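Local atomic coordinates of autolysin E (Staphylococcus aureus, PDB entry 4PI8), a protein that probably cleaves glycosidic bonds in the NAG-NAM glycan strands of peptidoglycan, and is seen here as a catalytic mutant with a NAG-NAM disaccharide bound. Residues S16-K21 / M182-E187; E95-Y100 / K210-F215; I120-K125 / Y147-Q152; K85-A90 / Y100-A105. The protein carries 1 engineered substitution. One frame throughout, in Å; residues are numbered along the deposited sequence.

Four contacts in a single, mainly helical chain illustrate how a lysozyme-clan enzyme is built up. Contacts 2 and 4 are the closest pair, with centres about 9 Å apart: both use helix 98-108 and share Y100, and V98 packs on F87 and L88. Contact 1, its centre about 27 Å from each of theirs, lies on the opposite side of the chain's centre but still reaches them where M182 touches Y100. It ties the N-terminal part to helix 179-184, near the sugar. Along the chain, contact 4 closes before contact 3 opens, and both fall between the segments of contact 1. Contact 3, with its hairpin, touches none of the others and is a peripheral surface element.

Contact 1: S16-K21 / M182-E187; sequences SMQQGK and MRWNPE
Two helix ends face each other across 8.2 Å between the CA atoms of Q18 and W184, a gap bridged by one side chain from each. Placed beside its own backbone N (chi1 -67°) and bent again at chi2, Q18 carries its amide to the rim of the indole, where CD lies in the ring plane, 3.6 Å from W184 CE3. Amide and ring planes stand nearly perpendicular, at 88°. One water accepts from Q18 NE2 (3.1 Å) and donates to W184 O (2.8 Å), tying the amide to the last helical carbonyl before N185 turns to positive phi. The contact belongs to the border of the glycan pocket: Q18 NE2 also donates to Q193, a pocket residue, and the Q18 side chain is about 6 Å from the bound NAG. Q25 donates to Q18 OE1, so both ends of the amide are engaged. Over one face of the indole lies the R183 guanidinium, with NH1 3.4 Å above the plane and offset toward the rim.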
loop_
_atom_site.group_PDB
_atom_site.type_symbol
_atom_site.label_atom_id
_atom_site.label_comp_id
_atom_site.label_asym_id
_atom_site.label_seq_id
_atom_site.Cartn_x
_atom_site.Cartn_y
_atom_site.Cartn_z
ATOM N N SER A 16 14.553 -16.802 -6.785
ATOM C CA SER A 16 15.624 -16.463 -7.731
ATOM C C SER A 16 15.272 -15.213 -8.546
ATOM O O SER A 16 16.091 -14.379 -8.844
ATOM C CB SER A 16 15.886 -17.618 -8.682
ATOM O OG SER A 16 16.449 -18.712 -7.993
ATOM N N MET A 17 14.000 -15.136 -8.939
ATOM C CA MET A 17 13.514 -13.968 -9.696
ATOM C C MET A 17 13.597 -12.680 -8.846
ATOM O O MET A 17 14.039 -11.702 -9.321
ATOM C CB MET A 17 12.103 -14.260 -10.201
ATOM C CG MET A 17 12.071 -15.347 -11.263
ATOM S SD MET A 17 10.476 -16.045 -11.669
ATOM C CE MET A 17 9.824 -14.783 -12.680
ATOM N N GLN A 18 13.161 -12.769 -7.567
ATOM C CA GLN A 18 13.185 -11.598 -6.662
ATOM C C GLN A 18 14.619 -11.109 -6.401
ATOM O O GLN A 18 14.842 -9.953 -6.155
ATOM C CB GLN A 18 12.554 -11.944 -5.336
ATOM C CG GLN A 18 11.075 -12.239 -5.356
ATOM C CD GLN A 18 10.150 -11.098 -5.760
ATOM O OE1 GLN A 18 10.581 -9.949 -5.845
ATOM N NE2 GLN A 18 8.903 -11.439 -5.941
ATOM N N GLN A 19 15.559 -12.064 -6.493
ATOM C CA GLN A 19 16.981 -11.781 -6.312
ATOM C C GLN A 19 17.676 -11.409 -7.624
ATOM O O GLN A 19 18.917 -11.202 -7.685
ATOM C CB GLN A 19 17.659 -13.024 -5.721
ATOM C CG GLN A 19 17.187 -13.375 -4.333
ATOM C CD GLN A 19 17.666 -14.740 -3.838
ATOM O OE1 GLN A 19 18.094 -15.596 -4.632
ATOM N NE2 GLN A 19 17.595 -14.954 -2.537
ATOM N N GLY A 20 16.915 -11.252 -8.700
ATOM C CA GLY A 20 17.505 -10.973 -10.001
ATOM C C GLY A 20 18.185 -9.640 -10.157
ATOM O O GLY A 20 18.084 -8.690 -9.332
ATOM N N LYS A 21 18.885 -9.489 -11.265
ATOM C CA LYS A 21 19.744 -8.323 -11.465
ATOM C C LYS A 21 19.015 -7.000 -11.442
ATOM O O LYS A 21 18.061 -6.780 -12.174
ATOM C CB LYS A 21 20.544 -8.424 -12.787
ATOM C CG LYS A 21 21.509 -7.260 -12.957
ATOM C CD LYS A 21 22.296 -7.435 -14.250
ATOM C CE LYS A 21 23.261 -6.305 -14.431
ATOM N NZ LYS A 21 24.335 -6.344 -13.388
ATOM N N MET A 182 0.318 -7.974 -3.528
ATOM C CA MET A 182 0.721 -6.631 -3.970
ATOM C C MET A 182 2.233 -6.496 -3.879
ATOM O O MET A 182 2.851 -5.815 -4.734
ATOM C CB MET A 182 0.025 -5.564 -3.116
ATOM C CG MET A 182 -1.458 -5.461 -3.390
ATOM S SD MET A 182 -2.314 -4.295 -2.309
ATOM C CE MET A 182 -1.751 -2.738 -3.006
ATOM N N ARG A 183 2.842 -7.067 -2.838
ATOM C CA ARG A 183 4.252 -6.909 -2.607
ATOM C C ARG A 183 5.141 -7.860 -3.436
ATOM O O ARG A 183 6.228 -7.477 -3.850
ATOM C CB ARG A 183 4.571 -7.062 -1.117
ATOM C CG ARG A 183 6.031 -6.970 -0.761
ATOM C CD ARG A 183 6.691 -5.649 -1.168
ATOM N NE ARG A 183 8.125 -5.616 -0.856
ATOM C CZ ARG A 183 9.076 -6.129 -1.624
ATOM N NH1 ARG A 183 8.770 -6.819 -2.715
ATOM N NH2 ARG A 183 10.347 -5.983 -1.263
ATOM N N TRP A 184 4.711 -9.116 -3.569
ATOM C CA TRP A 184 5.574 -10.156 -4.090
ATOM C C TRP A 184 5.020 -10.795 -5.380
ATOM O O TRP A 184 5.681 -11.670 -5.938
ATOM C CB TRP A 184 5.809 -11.244 -3.026
ATOM C CG TRP A 184 6.459 -10.770 -1.767
ATOM C CD1 TRP A 184 5.867 -10.641 -0.556
ATOM C CD2 TRP A 184 7.826 -10.391 -1.596
ATOM N NE1 TRP A 184 6.775 -10.146 0.315
ATOM C CE2 TRP A 184 7.987 -9.990 -0.268
ATOM C CE3 TRP A 184 8.946 -10.327 -2.452
ATOM C CZ2 TRP A 184 9.203 -9.556 0.236
ATOM C CZ3 TRP A 184 10.148 -9.919 -1.934
ATOM C CH2 TRP A 184 10.250 -9.520 -0.586
ATOM N N ASN A 185 3.883 -10.360 -5.857
ATOM C CA ASN A 185 3.266 -10.848 -7.093
ATOM C C ASN A 185 3.629 -12.265 -7.449
ATOM O O ASN A 185 4.260 -12.524 -8.481
ATOM C CB ASN A 185 3.588 -9.881 -8.237
ATOM C CG ASN A 185 2.627 -10.010 -9.413
ATOM O OD1 ASN A 185 1.604 -10.687 -9.344
ATOM N ND2 ASN A 185 2.938 -9.253 -10.479
ATOM N N PRO A 186 3.246 -13.233 -6.647
ATOM C CA PRO A 186 3.676 -14.615 -6.884
ATOM C C PRO A 186 3.195 -15.157 -8.226
ATOM O O PRO A 186 3.861 -16.119 -8.749
ATOM C CB PRO A 186 3.085 -15.389 -5.725
ATOM C CG PRO A 186 2.126 -14.491 -5.069
ATOM C CD PRO A 186 2.544 -13.099 -5.367
ATOM N N GLU A 187 2.153 -14.649 -8.822
ATOM C CA GLU A 187 1.700 -15.100 -10.148
ATOM C C GLU A 187 2.723 -14.730 -11.182
ATOM O O GLU A 187 2.898 -15.474 -12.184
ATOM C CB GLU A 187 0.377 -14.471 -10.481
ATOM C CG GLU A 187 -0.337 -15.003 -11.722
ATOM C CD GLU A 187 -1.751 -14.468 -11.895
ATOM O OE1 GLU A 187 -2.276 -13.637 -11.112
ATOM O OE2 GLU A 187 -2.445 -14.981 -12.835
HETATM O O HOH W 1 7.183 -13.958 -5.574
#

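Contact 2: E95-Y100 / K210-F215; sequences EVNVIY and KSYKQF
The meeting of N97 and I99 with S211 and Y212 is a buried, mixed polar and apolar contact, formed where the start of helix 98-108 abuts the last turns of helix 200-215. The backbones come closest at I99 and S211, whose CA atoms are 7.0 Å apart. Here I99 CG2 sits 3.7 Å from S211 CB and also meets the edge of the Y212 ring, 3.8 Å from CE1; I99 CD1 adds a contact from above the plane, beside CD1 and CE1 of Y212. Beyond this apolar patch the phenol reaches N97. The two side chains approach from opposite directions, with amide and ring planes only 26° apart, and N97 ND2 donates to Y212 OH over 2.9 Å (151° at the hydrogen), the hydroxyl lying in the amide plane. With CG anti to the backbone N (chi1 180°), the amide faces back over the first turn of its helix. There OD1 accepts a fairly straight bond from Y100 N at 3.0 Å and a weak one from I99 N. One amide thus uses both ends, its NH2 gripping a neighbouring helix while its oxygen serves as a classic asparagine N-cap.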
loop_
_atom_site.group_PDB
_atom_site.type_symbol
_atom_site.label_atom_id
_atom_site.label_comp_id
_atom_site.label_asym_id
_atom_site.label_seq_id
_atom_site.Cartn_x
_atom_site.Cartn_y
_atom_site.Cartn_z
ATOM N N GLU A 95 -14.686 -0.191 -3.922
ATOM C CA GLU A 95 -14.677 -1.479 -3.256
ATOM C C GLU A 95 -13.251 -1.791 -2.761
ATOM O O GLU A 95 -12.635 -2.756 -3.155
ATOM C CB GLU A 95 -15.282 -2.611 -4.123
ATOM C CG GLU A 95 -15.647 -3.800 -3.302
ATOM C CD GLU A 95 -16.202 -4.956 -4.102
ATOM O OE1 GLU A 95 -16.170 -4.805 -5.337
ATOM O OE2 GLU A 95 -16.558 -5.982 -3.499
ATOM N N VAL A 96 -12.815 -0.955 -1.834
ATOM C CA VAL A 96 -11.470 -1.072 -1.247
ATOM C C VAL A 96 -11.638 -0.999 0.270
ATOM O O VAL A 96 -12.206 -0.020 0.787
ATOM C CB VAL A 96 -10.586 0.052 -1.683
ATOM C CG1 VAL A 96 -9.222 -0.030 -1.034
ATOM C CG2 VAL A 96 -10.350 0.042 -3.199
ATOM N N ASN A 97 -11.154 -2.010 0.965
ATOM C CA ASN A 97 -11.231 -2.098 2.460
ATOM C C ASN A 97 -10.726 -0.809 3.109
ATOM O O ASN A 97 -9.561 -0.471 2.885
ATOM C CB ASN A 97 -10.476 -3.340 2.874
ATOM C CG ASN A 97 -10.441 -3.581 4.357
ATOM O OD1 ASN A 97 -10.148 -2.671 5.149
ATOM N ND2 ASN A 97 -10.532 -4.823 4.761
ATOM N N VAL A 98 -11.557 -0.118 3.866
ATOM C CA VAL A 98 -11.152 1.210 4.336
ATOM C C VAL A 98 -10.106 1.113 5.445
ATOM O O VAL A 98 -9.305 2.062 5.615
ATOM C CB VAL A 98 -12.362 2.077 4.812
ATOM C CG1 VAL A 98 -12.936 1.582 6.146
ATOM C CG2 VAL A 98 -12.027 3.536 4.830
ATOM N N ILE A 99 -10.114 0.026 6.202
ATOM C CA ILE A 99 -9.071 -0.128 7.221
ATOM C C ILE A 99 -7.695 -0.312 6.554
ATOM O O ILE A 99 -6.681 0.245 7.002
ATOM C CB ILE A 99 -9.411 -1.176 8.244
ATOM C CG1 ILE A 99 -10.542 -0.706 9.166
ATOM C CG2 ILE A 99 -8.191 -1.584 9.045
ATOM C CD1 ILE A 99 -11.109 -1.755 10.087
ATOM N N TYR A 100 -7.648 -1.114 5.489
ATOM C CA TYR A 100 -6.460 -1.230 4.690
ATOM C C TYR A 100 -6.074 0.124 4.157
ATOM O O TYR A 100 -4.900 0.524 4.257
ATOM C CB TYR A 100 -6.697 -2.236 3.539
ATOM C CG TYR A 100 -5.809 -1.931 2.370
ATOM C CD1 TYR A 100 -4.435 -2.035 2.454
ATOM C CD2 TYR A 100 -6.349 -1.393 1.203
ATOM C CE1 TYR A 100 -3.633 -1.626 1.424
ATOM C CE2 TYR A 100 -5.559 -1.006 0.142
ATOM C CZ TYR A 100 -4.203 -1.056 0.291
ATOM O OH TYR A 100 -3.410 -0.580 -0.742
ATOM N N LYS A 210 -4.421 -4.012 14.478
ATOM C CA LYS A 210 -4.790 -3.183 15.623
ATOM C C LYS A 210 -6.197 -2.595 15.408
ATOM O O LYS A 210 -7.041 -2.573 16.314
ATOM C CB LYS A 210 -3.736 -2.116 15.839
ATOM C CG LYS A 210 -3.693 -1.455 17.195
ATOM C CD LYS A 210 -2.493 -0.508 17.263
ATOM C CE LYS A 210 -1.301 -1.178 17.871
ATOM N NZ LYS A 210 -0.243 -0.179 18.157
ATOM N N SER A 211 -6.479 -2.078 14.207
ATOM C CA SER A 211 -7.767 -1.443 13.965
ATOM C C SER A 211 -8.890 -2.475 13.960
ATOM O O SER A 211 -10.002 -2.202 14.460
ATOM C CB SER A 211 -7.711 -0.702 12.640
ATOM O OG SER A 211 -6.766 0.302 12.659
ATOM N N TYR A 212 -8.651 -3.673 13.421
ATOM C CA TYR A 212 -9.648 -4.738 13.454
ATOM C C TYR A 212 -10.014 -5.050 14.923
ATOM O O TYR A 212 -11.193 -5.234 15.227
ATOM C CB TYR A 212 -9.183 -6.054 12.757
ATOM C CG TYR A 212 -9.519 -6.109 11.293
ATOM C CD1 TYR A 212 -9.052 -5.163 10.407
ATOM C CD2 TYR A 212 -10.318 -7.104 10.800
ATOM C CE1 TYR A 212 -9.454 -5.214 9.074
ATOM C CE2 TYR A 212 -10.699 -7.153 9.455
ATOM C CZ TYR A 212 -10.239 -6.174 8.625
ATOM O OH TYR A 212 -10.648 -6.223 7.299
ATOM N N LYS A 213 -8.990 -5.183 15.770
ATOM C CA LYS A 213 -9.254 -5.578 17.164
ATOM C C LYS A 213 -9.838 -4.412 17.939
ATOM O O LYS A 213 -10.595 -4.656 18.939
ATOM C CB LYS A 213 -8.011 -6.151 17.787
ATOM C CG LYS A 213 -7.607 -7.470 17.185
ATOM C CD LYS A 213 -6.334 -8.100 17.700
ATOM C CE LYS A 213 -6.035 -9.379 16.939
ATOM N NZ LYS A 213 -4.888 -10.146 17.424
ATOM N N GLN A 214 -9.597 -3.181 17.560
ATOM C CA GLN A 214 -10.159 -2.018 18.213
ATOM C C GLN A 214 -11.654 -1.983 17.982
ATOM O O GLN A 214 -12.418 -1.609 18.898
ATOM C CB GLN A 214 -9.510 -0.716 17.730
ATOM C CG GLN A 214 -10.087 0.549 18.335
ATOM C CD GLN A 214 -9.329 1.778 18.044
ATOM O OE1 GLN A 214 -8.229 1.719 17.557
ATOM N NE2 GLN A 214 -9.881 2.889 18.387
ATOM N N PHE A 215 -12.144 -2.323 16.786
ATOM C CA PHE A 215 -13.566 -2.182 16.443
ATOM C C PHE A 215 -14.291 -3.515 16.398
ATOM O O PHE A 215 -15.496 -3.546 16.128
ATOM C CB PHE A 215 -13.682 -1.374 15.150
ATOM C CG PHE A 215 -13.242 0.052 15.312
ATOM C CD1 PHE A 215 -14.022 0.973 16.015
ATOM C CD2 PHE A 215 -12.007 0.446 14.908
ATOM C CE1 PHE A 215 -13.560 2.285 16.175
ATOM C CE2 PHE A 215 -11.540 1.748 15.086
ATOM C CZ PHE A 215 -12.350 2.672 15.710
#

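Contact 3: I120-K125 / Y147-Q152; sequences IKDGKK and YAEKEQ
Charge dominates the meeting of D122 with E149. D122 OD2 and E149 OE2 lie 2.9 Å apart although both are acceptors, and their carboxylate planes are turned 69° against each other. Such closeness of like charges would be costly if both groups were ionised, and is consistent with a proton held by one of them. Each acid places CG anti to its backbone N (chi1 -175° in D122, 172° in E149), and the extended E149 chain delivers its carboxylate to the hairpin. The second pair is looser: on the exposed side, K125 and Q152 cross at about a right angle, the K125 chain passing across that of Q152. Backbone bonds shape both partners. D122 to K125 form a type II' turn, with G123 at positive phi and D122 N bonded to K125 O at 2.8 Å; a Schellman motif ends the short helix at Q152, whose N bonds E149 O at 3.0 Å. The contact thus sets the tip of a two-stranded hairpin against helix 147-150, with V141 of helix 138-143 and Y127 of strand 125-127 each touching both D122 and E149.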
loop_
_atom_site.group_PDB
_atom_site.type_symbol
_atom_site.label_atom_id
_atom_site.label_comp_id
_atom_site.label_asym_id
_atom_site.label_seq_id
_atom_site.Cartn_x
_atom_site.Cartn_y
_atom_site.Cartn_z
ATOM N N ILE A 120 3.776 18.743 -2.862
ATOM C CA ILE A 120 4.852 19.342 -3.703
ATOM C C ILE A 120 4.276 20.429 -4.542
ATOM O O ILE A 120 3.332 20.240 -5.258
ATOM C CB ILE A 120 5.497 18.270 -4.576
ATOM C CG1 ILE A 120 6.131 17.229 -3.714
ATOM C CG2 ILE A 120 6.481 18.895 -5.566
ATOM C CD1 ILE A 120 6.598 16.031 -4.512
ATOM N N LYS A 121 4.855 21.637 -4.415
ATOM C CA LYS A 121 4.362 22.800 -5.139
ATOM C C LYS A 121 4.751 22.744 -6.603
ATOM O O LYS A 121 5.870 22.353 -6.919
ATOM C CB LYS A 121 4.947 24.090 -4.509
ATOM C CG LYS A 121 4.371 25.380 -5.103
ATOM C CD LYS A 121 2.934 25.510 -4.605
ATOM C CE LYS A 121 2.116 26.622 -5.228
ATOM N NZ LYS A 121 2.029 27.825 -4.350
ATOM N N ASP A 122 3.830 23.137 -7.479
ATOM C CA ASP A 122 4.160 23.415 -8.909
ATOM C C ASP A 122 3.286 24.514 -9.462
ATOM O O ASP A 122 2.109 24.278 -9.833
ATOM C CB ASP A 122 3.961 22.163 -9.733
ATOM C CG ASP A 122 4.401 22.322 -11.195
ATOM O OD1 ASP A 122 5.417 23.015 -11.492
ATOM O OD2 ASP A 122 3.730 21.704 -12.045
ATOM N N GLY A 123 3.850 25.722 -9.519
ATOM C CA GLY A 123 3.069 26.912 -9.886
ATOM C C GLY A 123 2.001 27.256 -8.847
ATOM O O GLY A 123 2.308 27.358 -7.663
ATOM N N LYS A 124 0.768 27.453 -9.286
ATOM C CA LYS A 124 -0.315 27.841 -8.386
ATOM C C LYS A 124 -0.851 26.615 -7.637
ATOM O O LYS A 124 -1.646 26.742 -6.712
ATOM C CB LYS A 124 -1.492 28.460 -9.168
ATOM C CG LYS A 124 -1.152 29.668 -10.052
ATOM C CD LYS A 124 -0.840 30.922 -9.229
ATOM C CE LYS A 124 -0.690 32.150 -10.155
ATOM N NZ LYS A 124 -0.778 33.449 -9.430
ATOM N N LYS A 125 -0.474 25.418 -8.088
ATOM C CA LYS A 125 -1.012 24.165 -7.493
ATOM C C LYS A 125 -0.019 23.439 -6.590
ATOM O O LYS A 125 1.198 23.625 -6.637
ATOM C CB LYS A 125 -1.414 23.240 -8.631
ATOM C CG LYS A 125 -2.618 23.730 -9.421
ATOM C CD LYS A 125 -2.829 22.900 -10.680
ATOM C CE LYS A 125 -3.380 23.725 -11.838
ATOM N NZ LYS A 125 -3.375 22.928 -13.094
ATOM N N TYR A 147 3.068 10.844 -11.447
ATOM C CA TYR A 147 1.735 10.346 -11.517
ATOM C C TYR A 147 0.723 11.280 -10.788
ATOM O O TYR A 147 -0.345 11.515 -11.318
ATOM C CB TYR A 147 1.659 8.923 -10.929
ATOM C CG TYR A 147 0.431 8.184 -11.366
ATOM C CD1 TYR A 147 0.360 7.642 -12.629
ATOM C CD2 TYR A 147 -0.643 8.025 -10.520
ATOM C CE1 TYR A 147 -0.760 6.980 -13.059
ATOM C CE2 TYR A 147 -1.766 7.360 -10.928
ATOM C CZ TYR A 147 -1.819 6.822 -12.204
ATOM O OH TYR A 147 -2.926 6.160 -12.639
ATOM N N ALA A 148 1.144 11.784 -9.648
ATOM C CA ALA A 148 0.265 12.646 -8.826
ATOM C C ALA A 148 -0.117 13.882 -9.639
ATOM O O ALA A 148 -1.233 14.387 -9.576
ATOM C CB ALA A 148 0.905 13.015 -7.546
ATOM N N GLU A 149 0.854 14.386 -10.400
ATOM C CA GLU A 149 0.604 15.572 -11.255
ATOM C C GLU A 149 -0.249 15.216 -12.477
ATOM O O GLU A 149 -1.237 15.881 -12.782
ATOM C CB GLU A 149 1.919 16.205 -11.661
ATOM C CG GLU A 149 1.759 17.305 -12.702
ATOM C CD GLU A 149 3.006 18.162 -12.814
ATOM O OE1 GLU A 149 4.096 17.745 -12.369
ATOM O OE2 GLU A 149 2.892 19.275 -13.361
ATOM N N LYS A 150 0.063 14.099 -13.116
ATOM C CA LYS A 150 -0.715 13.606 -14.227
ATOM C C LYS A 150 -2.186 13.420 -13.914
ATOM O O LYS A 150 -3.041 13.744 -14.739
ATOM C CB LYS A 150 -0.111 12.281 -14.732
ATOM C CG LYS A 150 -0.887 11.591 -15.845
ATOM C CD LYS A 150 -0.002 10.591 -16.590
ATOM C CE LYS A 150 -0.809 9.705 -17.533
ATOM N NZ LYS A 150 -1.348 8.527 -16.801
ATOM N N GLU A 151 -2.485 12.910 -12.713
ATOM C CA GLU A 151 -3.856 12.659 -12.311
ATOM C C GLU A 151 -4.497 13.845 -11.573
ATOM O O GLU A 151 -5.628 13.729 -11.120
ATOM C CB GLU A 151 -3.954 11.412 -11.401
ATOM C CG GLU A 151 -3.600 10.084 -12.024
ATOM C CD GLU A 151 -4.213 9.844 -13.380
ATOM O OE1 GLU A 151 -5.437 10.004 -13.567
ATOM O OE2 GLU A 151 -3.438 9.492 -14.283
ATOM N N GLN A 152 -3.741 14.920 -11.423
ATOM C CA GLN A 152 -4.167 16.192 -10.856
ATOM C C GLN A 152 -4.684 15.989 -9.439
ATOM O O GLN A 152 -5.821 16.397 -9.065
ATOM C CB GLN A 152 -5.198 16.888 -11.767
ATOM C CG GLN A 152 -4.561 17.475 -13.032
ATOM C CD GLN A 152 -3.514 18.566 -12.718
ATOM O OE1 GLN A 152 -2.327 18.423 -13.031
ATOM N NE2 GLN A 152 -3.957 19.661 -12.104
#

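Contact 4: K85-A90 / Y100-A105; sequences KVFLEA and YLVSHA
F87 is the bump of this interface, and L101, V102 and A105 on one side of helix 98-108 line the hollow that takes it. V102 and L101 both close on the CD1 side of the ring, A105 on its CZ end. V102 CG2 covers one face in a CH-pi contact, 4.0 Å from the ring centroid and 22° off the normal, while A105 CB sits in the ring plane at the far edge, 3.9 Å from F87 CZ. L101 CD2 approaches obliquely, 3.8 Å from F87 CD1. That methyl is in turn a smaller bump, filling the notch between F87 and A90, with A90 CB also 3.8 Å away; the first torsion of L101 (chi1 -160°), which sets CG on the side opposite its backbone N, carries the isobutyl group there. No hydrogen bond crosses this wholly buried surface. With F87 standing between them, the axes of the two segments stay 10.6 Å apart, at an angle of 122°, so the chain reverses only in part. Around them, L74 of helix 67-74 touches F87 and V102, helix 156-172 adds I160 against F87 and A164 against A90, and F131 from a loop packs on L101 and A105.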
loop_
_atom_site.group_PDB
_atom_site.type_symbol
_atom_site.label_atom_id
_atom_site.label_comp_id
_atom_site.label_asym_id
_atom_site.label_seq_id
_atom_site.Cartn_x
_atom_site.Cartn_y
_atom_site.Cartn_z
ATOM N N LYS A 85 -14.578 10.882 6.106
ATOM C CA LYS A 85 -15.640 10.905 5.104
ATOM C C LYS A 85 -15.134 10.494 3.753
ATOM O O LYS A 85 -15.796 9.777 2.997
ATOM C CB LYS A 85 -16.246 12.337 5.014
ATOM C CG LYS A 85 -17.049 12.765 3.781
ATOM C CD LYS A 85 -16.995 14.225 3.338
ATOM C CE LYS A 85 -18.167 14.558 2.417
ATOM N NZ LYS A 85 -18.916 15.784 2.788
ATOM N N VAL A 86 -13.943 11.002 3.393
ATOM C CA VAL A 86 -13.411 10.780 2.074
ATOM C C VAL A 86 -12.801 9.363 1.897
ATOM O O VAL A 86 -12.920 8.732 0.868
ATOM C CB VAL A 86 -12.430 11.895 1.734
ATOM C CG1 VAL A 86 -11.826 11.653 0.419
ATOM C CG2 VAL A 86 -13.190 13.240 1.723
ATOM N N PHE A 87 -12.150 8.889 2.959
ATOM C CA PHE A 87 -11.727 7.483 2.946
ATOM C C PHE A 87 -12.909 6.531 2.690
ATOM O O PHE A 87 -12.793 5.543 1.979
ATOM C CB PHE A 87 -11.014 7.110 4.243
ATOM C CG PHE A 87 -9.548 7.495 4.277
ATOM C CD1 PHE A 87 -8.610 6.677 3.712
ATOM C CD2 PHE A 87 -9.099 8.706 4.787
ATOM C CE1 PHE A 87 -7.242 6.934 3.753
ATOM C CE2 PHE A 87 -7.747 8.981 4.789
ATOM C CZ PHE A 87 -6.799 8.113 4.273
ATOM N N LEU A 88 -14.077 6.852 3.277
ATOM C CA LEU A 88 -15.270 6.042 3.067
ATOM C C LEU A 88 -15.886 6.234 1.681
ATOM O O LEU A 88 -16.372 5.255 1.098
ATOM C CB LEU A 88 -16.304 6.298 4.169
ATOM C CG LEU A 88 -15.907 5.540 5.439
ATOM C CD1 LEU A 88 -16.790 6.015 6.600
ATOM C CD2 LEU A 88 -15.946 4.042 5.344
ATOM N N GLU A 89 -15.824 7.448 1.150
ATOM C CA GLU A 89 -16.188 7.667 -0.253
ATOM C C GLU A 89 -15.367 6.707 -1.112
ATOM O O GLU A 89 -15.898 6.047 -2.019
ATOM C CB GLU A 89 -15.877 9.092 -0.627
ATOM C CG GLU A 89 -16.584 9.677 -1.792
ATOM C CD GLU A 89 -16.560 11.196 -1.628
ATOM O OE1 GLU A 89 -15.563 11.727 -1.095
ATOM O OE2 GLU A 89 -17.549 11.858 -1.938
ATOM N N ALA A 90 -14.038 6.663 -0.858
ATOM C CA ALA A 90 -13.181 5.762 -1.651
ATOM C C ALA A 90 -13.556 4.292 -1.464
ATOM O O ALA A 90 -13.604 3.512 -2.427
ATOM C CB ALA A 90 -11.734 5.995 -1.229
ATOM N N TYR A 100 -7.648 -1.114 5.489
ATOM C CA TYR A 100 -6.460 -1.230 4.690
ATOM C C TYR A 100 -6.074 0.124 4.157
ATOM O O TYR A 100 -4.900 0.524 4.257
ATOM C CB TYR A 100 -6.697 -2.236 3.539
ATOM C CG TYR A 100 -5.809 -1.931 2.370
ATOM C CD1 TYR A 100 -4.435 -2.035 2.454
ATOM C CD2 TYR A 100 -6.349 -1.393 1.203
ATOM C CE1 TYR A 100 -3.633 -1.626 1.424
ATOM C CE2 TYR A 100 -5.559 -1.006 0.142
ATOM C CZ TYR A 100 -4.203 -1.056 0.291
ATOM O OH TYR A 100 -3.410 -0.580 -0.742
ATOM N N LEU A 101 -7.019 0.883 3.597
ATOM C CA LEU A 101 -6.689 2.131 2.943
ATOM C C LEU A 101 -6.080 3.129 3.939
ATOM O O LEU A 101 -5.045 3.776 3.649
ATOM C CB LEU A 101 -7.912 2.742 2.275
ATOM C CG LEU A 101 -7.689 3.751 1.186
ATOM C CD1 LEU A 101 -6.900 3.204 0.006
ATOM C CD2 LEU A 101 -9.054 4.271 0.772
ATOM N N VAL A 102 -6.684 3.254 5.104
ATOM C CA VAL A 102 -6.182 4.113 6.155
ATOM C C VAL A 102 -4.813 3.647 6.546
ATOM O O VAL A 102 -3.885 4.453 6.738
ATOM C CB VAL A 102 -7.141 4.137 7.367
ATOM C CG1 VAL A 102 -6.440 4.712 8.589
ATOM C CG2 VAL A 102 -8.429 4.934 6.992
ATOM N N SER A 103 -4.661 2.324 6.825
ATOM C CA SER A 103 -3.384 1.802 7.279
ATOM C C SER A 103 -2.270 2.039 6.293
ATOM O O SER A 103 -1.141 2.407 6.666
ATOM C CB SER A 103 -3.501 0.301 7.664
ATOM O OG SER A 103 -4.507 0.092 8.660
ATOM N N HIS A 104 -2.521 1.813 5.021
ATOM C CA HIS A 104 -1.569 2.082 3.962
ATOM C C HIS A 104 -1.191 3.552 3.990
ATOM O O HIS A 104 0.015 3.883 3.957
ATOM C CB HIS A 104 -2.151 1.608 2.644
ATOM C CG HIS A 104 -1.209 1.667 1.485
ATOM N ND1 HIS A 104 -1.508 1.101 0.281
ATOM C CD2 HIS A 104 0.007 2.262 1.354
ATOM C CE1 HIS A 104 -0.512 1.305 -0.546
ATOM N NE2 HIS A 104 0.417 2.006 0.072
ATOM N N ALA A 105 -2.165 4.451 4.004
ATOM C CA ALA A 105 -1.854 5.894 4.012
ATOM C C ALA A 105 -1.037 6.232 5.200
ATOM O O ALA A 105 -0.104 7.096 5.053
ATOM C CB ALA A 105 -3.135 6.704 3.983
#